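Local atomic coordinates of cellulosomal scaffoldin (PDB entry 1TYJ), a protein that probably serves as a receptor module of the cellulosome scaffold, a type-II cohesin beta sandwich that binds a partner dockerin module. Residues Val3-Asp8 with Leu20-Asp25; Ala129-Gly134 with Tyr159-Pro164. One frame throughout, in Å; residues are numbered along the deposited sequence.

Overall arrangement
Both contacts belong to the beta sandwich of the cohesin module, and their centres lie 11 Å apart. Contact 1 pairs strands 2-7 and 17-25 in one sheet. Contact 2 bridges the two sheets: 129-134 lies on strand 126-131 of the facing sheet, whereas 160-161 runs parallel to strand 2-7 in the sheet of contact 1. The backbones of V3 and 159-164 join the contacts through two probable hydrogen bonds, V3 O to V162 N at 2.8 Å and V3 N to K160 O at 2.9 Å. Between the sheets, T5 CG2 packs on F131 CE1 at 3.7 Å, and T5 OG1 lies 3.5 Å from P164 CA.

Contact 1: Val3-Asp8 with Leu20-Asp25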
ATOM      1  N   VAL A   3       9.581   2.379   3.458  1.00 17.13           N
ATOM      2  CA  VAL A   3       8.431   1.702   2.854  1.00 17.68           C
ATOM      3  C   VAL A   3       8.997   1.093   1.588  1.00 18.94           C
ATOM      4  O   VAL A   3       9.723   1.768   0.824  1.00 18.47           O
ATOM      5  CB  VAL A   3       7.313   2.710   2.518  1.00 17.68           C
ATOM      6  CG1 VAL A   3       6.218   2.020   1.683  1.00 17.54           C
ATOM      7  CG2 VAL A   3       6.755   3.329   3.793  1.00 17.23           C
ATOM      8  N   LEU A   4       8.723  -0.189   1.359  1.00 18.98           N
ATOM      9  CA  LEU A   4       9.251  -0.810   0.148  1.00 19.58           C
ATOM     10  C   LEU A   4       8.338  -1.913  -0.316  1.00 19.06           C
ATOM     11  O   LEU A   4       7.458  -2.356   0.443  1.00 19.11           O
ATOM     12  CB  LEU A   4      10.667  -1.327   0.376  1.00 20.60           C
ATOM     13  CG  LEU A   4      10.841  -2.540   1.283  1.00 22.06           C
ATOM     14  CD1 LEU A   4      12.307  -3.008   1.227  1.00 25.53           C
ATOM     15  CD2 LEU A   4      10.462  -2.287   2.715  1.00 25.20           C
ATOM     16  N   THR A   5       8.531  -2.340  -1.560  1.00 17.35           N
ATOM     17  CA  THR A   5       7.557  -3.251  -2.194  1.00 17.42           C
ATOM     18  C   THR A   5       8.175  -4.432  -2.897  1.00 17.82           C
ATOM     19  O   THR A   5       9.378  -4.451  -3.163  1.00 19.14           O
ATOM     20  CB  THR A   5       6.643  -2.487  -3.191  1.00 17.02           C
ATOM     21  OG1 THR A   5       7.394  -2.031  -4.347  1.00 17.45           O
ATOM     22  CG2 THR A   5       6.003  -1.285  -2.501  1.00 17.16           C
ATOM     23  N   ALA A   6       7.324  -5.409  -3.205  1.00 16.78           N
ATOM     24  CA  ALA A   6       7.739  -6.596  -3.967  1.00 16.88           C
ATOM     25  C   ALA A   6       6.651  -6.863  -4.974  1.00 17.16           C
ATOM     26  O   ALA A   6       5.447  -6.676  -4.686  1.00 17.14           O
ATOM     27  CB  ALA A   6       7.895  -7.804  -3.062  1.00 17.99           C
ATOM     28  N   ILE A   7       7.086  -7.291  -6.157  1.00 17.84           N
ATOM     29  CA  ILE A   7       6.183  -7.672  -7.251  1.00 18.32           C
ATOM     30  C   ILE A   7       6.268  -9.192  -7.436  1.00 18.49           C
ATOM     31  O   ILE A   7       7.367  -9.746  -7.536  1.00 19.21           O
ATOM     32  CB  ILE A   7       6.567  -6.911  -8.552  1.00 18.06           C
ATOM     33  CG1 ILE A   7       6.364  -5.414  -8.343  1.00 18.42           C
ATOM     34  CG2 ILE A   7       5.748  -7.428  -9.728  1.00 21.78           C
ATOM     35  CD1 ILE A   7       6.880  -4.555  -9.513  1.00 20.08           C
ATOM     36  N   ASP A   8       5.119  -9.881  -7.474  1.00 18.08           N
ATOM     37  CA  ASP A   8       5.162 -11.360  -7.517  1.00 20.30           C
ATOM     38  C   ASP A   8       5.638 -11.881  -8.850  1.00 21.79           C
ATOM     39  O   ASP A   8       6.488 -12.779  -8.891  1.00 22.40           O
ATOM     40  CB  ASP A   8       3.847 -12.025  -7.087  1.00 19.25           C
ATOM     41  CG  ASP A   8       2.608 -11.537  -7.863  1.00 21.06           C
ATOM     42  OD1 ASP A   8       2.669 -10.603  -8.688  1.00 21.24           O
ATOM     43  OD2 ASP A   8       1.534 -12.132  -7.593  1.00 24.79           O
ATOM     44  N   LEU A  20       1.287  -6.119  -5.996  1.00 15.69           N
ATOM     45  CA  LEU A  20       2.253  -5.305  -5.274  1.00 16.34           C
ATOM     46  C   LEU A  20       2.076  -5.589  -3.778  1.00 16.76           C
ATOM     47  O   LEU A  20       1.042  -5.236  -3.195  1.00 16.27           O
ATOM     48  CB  LEU A  20       1.944  -3.829  -5.536  1.00 16.34           C
ATOM     49  CG  LEU A  20       2.963  -2.805  -4.982  1.00 17.25           C
ATOM     50  CD1 LEU A  20       4.289  -2.924  -5.772  1.00 18.99           C
ATOM     51  CD2 LEU A  20       2.428  -1.368  -5.050  1.00 18.46           C
ATOM     52  N   THR A  21       3.069  -6.221  -3.157  1.00 16.91           N
ATOM     53  CA  THR A  21       3.058  -6.382  -1.717  1.00 16.66           C
ATOM     54  C   THR A  21       3.816  -5.181  -1.138  1.00 16.68           C
ATOM     55  O   THR A  21       4.929  -4.839  -1.610  1.00 16.95           O
ATOM     56  CB  THR A  21       3.724  -7.693  -1.328  1.00 17.09           C
ATOM     57  OG1 THR A  21       2.937  -8.802  -1.805  1.00 17.93           O
ATOM     58  CG2 THR A  21       3.852  -7.794   0.202  1.00 18.05           C
ATOM     59  N   ILE A  22       3.196  -4.509  -0.158  1.00 15.23           N
ATOM     60  CA  ILE A  22       3.773  -3.267   0.398  1.00 14.63           C
ATOM     61  C   ILE A  22       4.222  -3.572   1.801  1.00 16.34           C
ATOM     62  O   ILE A  22       3.420  -4.037   2.629  1.00 16.61           O
ATOM     63  CB  ILE A  22       2.763  -2.116   0.429  1.00 14.68           C
ATOM     64  CG1 ILE A  22       2.193  -1.834  -0.985  1.00 15.78           C
ATOM     65  CG2 ILE A  22       3.408  -0.850   1.072  1.00 15.46           C
ATOM     66  CD1 ILE A  22       0.955  -0.943  -0.986  0.50 10.95           C
ATOM     67  N   ASN A  23       5.518  -3.358   2.035  1.00 16.78           N
ATOM     68  CA  ASN A  23       6.167  -3.637   3.327  1.00 17.58           C
ATOM     69  C   ASN A  23       6.623  -2.359   4.024  1.00 17.64           C
ATOM     70  O   ASN A  23       6.859  -1.328   3.381  1.00 18.03           O
ATOM     71  CB  ASN A  23       7.400  -4.546   3.090  1.00 17.91           C
ATOM     72  CG  ASN A  23       7.031  -5.814   2.307  1.00 21.94           C
ATOM     73  OD1 ASN A  23       6.153  -6.538   2.711  1.00 22.40           O
ATOM     74  ND2 ASN A  23       7.687  -6.043   1.150  1.00 26.18           N
ATOM     75  N   VAL A  24       6.757  -2.426   5.348  1.00 18.08           N
ATOM     76  CA  VAL A  24       7.548  -1.433   6.054  1.00 17.38           C
ATOM     77  C   VAL A  24       8.777  -2.174   6.594  1.00 18.14           C
ATOM     78  O   VAL A  24       8.731  -3.391   6.806  1.00 18.63           O
ATOM     79  CB  VAL A  24       6.778  -0.736   7.188  1.00 17.23           C
ATOM     80  CG1 VAL A  24       5.639   0.046   6.618  0.97 15.10           C
ATOM     81  CG2 VAL A  24       6.227  -1.738   8.192  0.97 17.26           C
ATOM     82  N   ASP A  25       9.853  -1.439   6.855  1.00 17.85           N
ATOM     83  CA  ASP A  25      11.036  -2.059   7.469  1.00 18.64           C
ATOM     84  C   ASP A  25      11.654  -1.045   8.443  1.00 18.81           C
ATOM     85  O   ASP A  25      11.801   0.127   8.101  1.00 19.29           O
ATOM     86  CB  ASP A  25      12.033  -2.423   6.377  1.00 19.28           C
ATOM     87  CG  ASP A  25      13.248  -3.110   6.921  0.50 21.05           C
ATOM     88  OD1 ASP A  25      14.353  -2.607   6.673  1.00 24.84           O
ATOM     89  OD2 ASP A  25      13.100  -4.129   7.626  1.00 24.88           O
TER
HETATM   90  O   HOH W   1       3.565  -9.488  -4.356  1.00 20.24           O
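L20 lays its methyl CD1 against the side of T5, 3.5 Å from CB and equally near OG1, the two side chains meeting at a slant. CG of L20 is anti to its backbone N (chi1 -173°), and chi2 (69°) then swings CD1 over to the neighbouring strand, where it also reaches I7 CG1 at 4.1 Å. Further along the same face T5 CG2 meets I22 CG1, and V3 lies beside I22, pointing the same way, with V3 CG1 4.1 Å from I22 CG2. This face turns inward: F131 and L128 of strand 126-131 and F35 and I37 of strand 30-38 pack on it. On the other face L4 slants across N23, its CD2 3.8 Å from N23 CB and close to CB of D25. OD2 of D25 is hydrogen-bonded to T107 OG1.

The backbones are antiparallel, with L4-N23 and A6-T21 as hydrogen-bonded pairs and V3-V24, T5-I22 and I7-L20 as non-hydrogen-bonded ones. N23 N gives a 2.7 Å bond to L4 O, and L4 N reaches N23 O at 3.0 Å. Beyond the A6-T21 pair, a water 2.7 Å from T21 OG1 also gives a weak bond to A6 O. The inward face is thus mainly hydrocarbon, supplied by V3, I7, L20, I22 and V24, with the hydroxyl of T5 as its exception, while the other face is mixed, the apolar L4 and A6 standing beside the polar T21 and N23.

Contact 2: Ala129-Gly134 with Tyr159-Pro164; sequences ATFENG and YKVVQP
This contact joins the two sheets of the cohesin beta sandwich: the end of strand 126-131 faces the chain leaving strand 160-161, and the side chain of Q163 spans the gap. The amide of Q163 reads both polar groups of F131: F131 N gives a bond of 2.8 Å to Q163 OE1, and Q163 NE2 returns one of 3.0 Å to F131 O. Both N-H...O angles are 151°, and in each case the donor lies in the carbonyl plane on a lone pair. Q163 manages this because its chain bends at chi2 (-67°), folding CD back toward the strand. Two bonds to one residue should restrain the rotation of the amide, and OE1 also lies 3.3 Å from T130 CA.

Next to these two bonds, the F131 side chain makes the apolar contacts. Its CD1 touches V161 CG1 at 3.7 Å, the two side chains slanting across each other, while P164 crosses the phenyl group at about a right angle, with CD 3.9 Å from F131 CD1. V161 CG1 is placed anti to its backbone N (chi1 174°) and also meets F131 CB. The proline ring rests on the carbonyl of A129 as well, CD standing 3.3 Å from A129 O. A water donates to both A129 O and P164 O, tying the two backbones together at this end.

F131 thus sits between the sheets: its ring meets F35 of strand 30-38 edge-to-face and touches V3 and T5 of strand 2-7, while T144 of strand 144-148 packs against both F131 and V161.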
ATOM      1  N   ALA A 129       3.341   0.985  -9.997  1.00 15.46           N
ATOM      2  CA  ALA A 129       2.636   2.067  -9.309  1.00 15.64           C
ATOM      3  C   ALA A 129       3.669   3.018  -8.752  1.00 16.89           C
ATOM      4  O   ALA A 129       4.859   2.687  -8.715  1.00 18.06           O
ATOM      5  CB  ALA A 129       1.760   1.497  -8.176  1.00 16.55           C
ATOM      6  N   THR A 130       3.202   4.177  -8.302  1.00 17.48           N
ATOM      7  CA  THR A 130       4.045   5.133  -7.607  1.00 18.10           C
ATOM      8  C   THR A 130       3.371   5.619  -6.310  1.00 19.19           C
ATOM      9  O   THR A 130       2.157   5.816  -6.283  1.00 19.88           O
ATOM     10  CB  THR A 130       4.339   6.361  -8.537  1.00 19.34           C
ATOM     11  OG1 THR A 130       3.129   7.039  -8.852  0.50 15.77           O
ATOM     12  CG2 THR A 130       5.033   5.922  -9.836  0.50 20.01           C
ATOM     13  N   PHE A 131       4.150   5.811  -5.243  1.00 17.56           N
ATOM     14  CA  PHE A 131       3.617   6.495  -4.080  1.00 18.81           C
ATOM     15  C   PHE A 131       3.791   8.006  -4.335  1.00 19.89           C
ATOM     16  O   PHE A 131       4.918   8.471  -4.570  1.00 20.09           O
ATOM     17  CB  PHE A 131       4.431   6.112  -2.845  1.00 19.14           C
ATOM     18  CG  PHE A 131       4.271   4.671  -2.422  1.00 18.07           C
ATOM     19  CD1 PHE A 131       5.153   3.699  -2.884  1.00 18.57           C
ATOM     20  CD2 PHE A 131       3.294   4.308  -1.494  1.00 17.18           C
ATOM     21  CE1 PHE A 131       5.040   2.335  -2.462  1.00 20.69           C
ATOM     22  CE2 PHE A 131       3.159   2.960  -1.047  1.00 20.50           C
ATOM     23  CZ  PHE A 131       4.032   1.970  -1.538  1.00 20.83           C
ATOM     24  N   GLU A 132       2.712   8.780  -4.284  1.00 22.26           N
ATOM     25  CA  GLU A 132       2.830  10.219  -4.571  1.00 27.10           C
ATOM     26  C   GLU A 132       1.827  10.994  -3.752  1.00 29.25           C
ATOM     27  O   GLU A 132       0.697  10.548  -3.599  1.00 28.70           O
ATOM     28  CB  GLU A 132       2.502  10.485  -6.036  1.00 27.65           C
ATOM     29  CG  GLU A 132       3.515  10.064  -7.057  1.00 31.40           C
ATOM     30  CD  GLU A 132       3.088  10.487  -8.467  1.00 32.94           C
ATOM     31  OE1 GLU A 132       2.620  11.654  -8.620  1.00 37.03           O
ATOM     32  OE2 GLU A 132       3.212   9.654  -9.404  1.00 36.85           O
ATOM     33  N   ASN A 133       2.234  12.171  -3.266  1.00 31.79           N
ATOM     34  CA  ASN A 133       1.365  13.021  -2.469  1.00 35.79           C
ATOM     35  C   ASN A 133       0.107  13.292  -3.265  1.00 37.81           C
ATOM     36  O   ASN A 133       0.141  13.391  -4.506  1.00 38.77           O
ATOM     37  CB  ASN A 133       2.081  14.341  -2.153  1.00 36.03           C
ATOM     38  CG  ASN A 133       3.313  14.164  -1.221  1.00 37.70           C
ATOM     39  OD1 ASN A 133       4.265  14.952  -1.267  1.00 41.76           O
ATOM     40  ND2 ASN A 133       3.281  13.158  -0.375  1.00 35.62           N
ATOM     41  N   GLY A 134      -1.018  13.416  -2.579  1.00 40.36           N
ATOM     42  CA  GLY A 134      -2.230  13.832  -3.270  1.00 43.44           C
ATOM     43  C   GLY A 134      -3.213  14.255  -2.225  1.00 45.78           C
ATOM     44  O   GLY A 134      -2.902  15.098  -1.381  1.00 46.72           O
ATOM     45  N   TYR A 159      12.514   8.065   7.535  1.00 21.53           N
ATOM     46  CA  TYR A 159      12.339   6.968   6.594  1.00 20.27           C
ATOM     47  C   TYR A 159      12.274   7.429   5.169  1.00 20.63           C
ATOM     48  O   TYR A 159      12.077   8.628   4.861  1.00 21.67           O
ATOM     49  CB  TYR A 159      11.111   6.091   6.944  1.00 19.87           C
ATOM     50  CG  TYR A 159       9.796   6.715   6.608  1.00 18.97           C
ATOM     51  CD1 TYR A 159       9.104   6.347   5.452  1.00 17.40           C
ATOM     52  CD2 TYR A 159       9.220   7.661   7.461  1.00 19.84           C
ATOM     53  CE1 TYR A 159       7.864   6.901   5.172  1.00 16.68           C
ATOM     54  CE2 TYR A 159       7.976   8.248   7.182  1.00 19.50           C
ATOM     55  CZ  TYR A 159       7.308   7.863   6.044  1.00 18.01           C
ATOM     56  OH  TYR A 159       6.103   8.424   5.758  1.00 17.89           O
ATOM     57  N   LYS A 160      12.473   6.465   4.283  1.00 20.43           N
ATOM     58  CA  LYS A 160      12.437   6.732   2.854  1.00 22.08           C
ATOM     59  C   LYS A 160      11.390   5.835   2.196  1.00 21.24           C
ATOM     60  O   LYS A 160      11.067   4.782   2.711  1.00 22.39           O
ATOM     61  CB  LYS A 160      13.786   6.424   2.221  1.00 22.98           C
ATOM     62  CG  LYS A 160      14.161   4.950   2.207  1.00 23.89           C
ATOM     63  CD  LYS A 160      15.471   4.712   1.456  1.00 27.00           C
ATOM     64  CE  LYS A 160      16.372   3.685   2.159  1.00 33.95           C
ATOM     65  NZ  LYS A 160      16.088   2.271   1.805  1.00 36.38           N
ATOM     66  N   VAL A 161      10.874   6.280   1.066  1.00 20.30           N
ATOM     67  CA  VAL A 161       9.914   5.471   0.310  1.00 18.60           C
ATOM     68  C   VAL A 161      10.626   4.946  -0.927  1.00 19.42           C
ATOM     69  O   VAL A 161      11.061   5.731  -1.784  1.00 20.78           O
ATOM     70  CB  VAL A 161       8.666   6.323  -0.067  1.00 18.12           C
ATOM     71  CG1 VAL A 161       7.691   5.555  -0.985  1.00 18.64           C
ATOM     72  CG2 VAL A 161       7.976   6.830   1.194  1.00 18.81           C
ATOM     73  N   VAL A 162      10.759   3.628  -1.026  1.00 19.48           N
ATOM     74  CA  VAL A 162      11.380   3.020  -2.205  1.00 20.28           C
ATOM     75  C   VAL A 162      10.295   2.748  -3.233  1.00 19.60           C
ATOM     76  O   VAL A 162       9.398   1.952  -2.998  1.00 20.01           O
ATOM     77  CB  VAL A 162      12.134   1.746  -1.870  1.00 20.26           C
ATOM     78  CG1 VAL A 162      12.887   1.185  -3.142  1.00 25.45           C
ATOM     79  CG2 VAL A 162      13.136   2.022  -0.693  1.00 19.60           C
ATOM     80  N   GLN A 163      10.359   3.432  -4.365  1.00 19.23           N
ATOM     81  CA  GLN A 163       9.259   3.356  -5.356  1.00 18.32           C
ATOM     82  C   GLN A 163       9.211   1.970  -6.004  1.00 18.27           C
ATOM     83  O   GLN A 163      10.256   1.360  -6.219  1.00 19.21           O
ATOM     84  CB  GLN A 163       9.457   4.463  -6.432  1.00 18.93           C
ATOM     85  CG  GLN A 163       9.272   5.913  -5.913  1.00 19.87           C
ATOM     86  CD  GLN A 163       7.826   6.222  -5.487  1.00 21.04           C
ATOM     87  OE1 GLN A 163       6.864   5.542  -5.919  1.00 23.50           O
ATOM     88  NE2 GLN A 163       7.668   7.231  -4.640  1.00 20.77           N
ATOM     89  N   PRO A 164       7.998   1.457  -6.315  1.00 17.25           N
ATOM     90  CA  PRO A 164       7.897   0.162  -6.981  1.00 16.67           C
ATOM     91  C   PRO A 164       8.650   0.050  -8.308  1.00 16.87           C
ATOM     92  O   PRO A 164       8.900   1.071  -9.027  1.00 18.28           O
ATOM     93  CB  PRO A 164       6.400   0.017  -7.244  1.00 16.55           C
ATOM     94  CG  PRO A 164       5.745   0.825  -6.089  1.00 16.58           C
ATOM     95  CD  PRO A 164       6.682   2.039  -6.004  1.00 17.70           C
TER
HETATM   96  O   HOH W   2       7.551   3.521  -9.253  1.00 22.45           O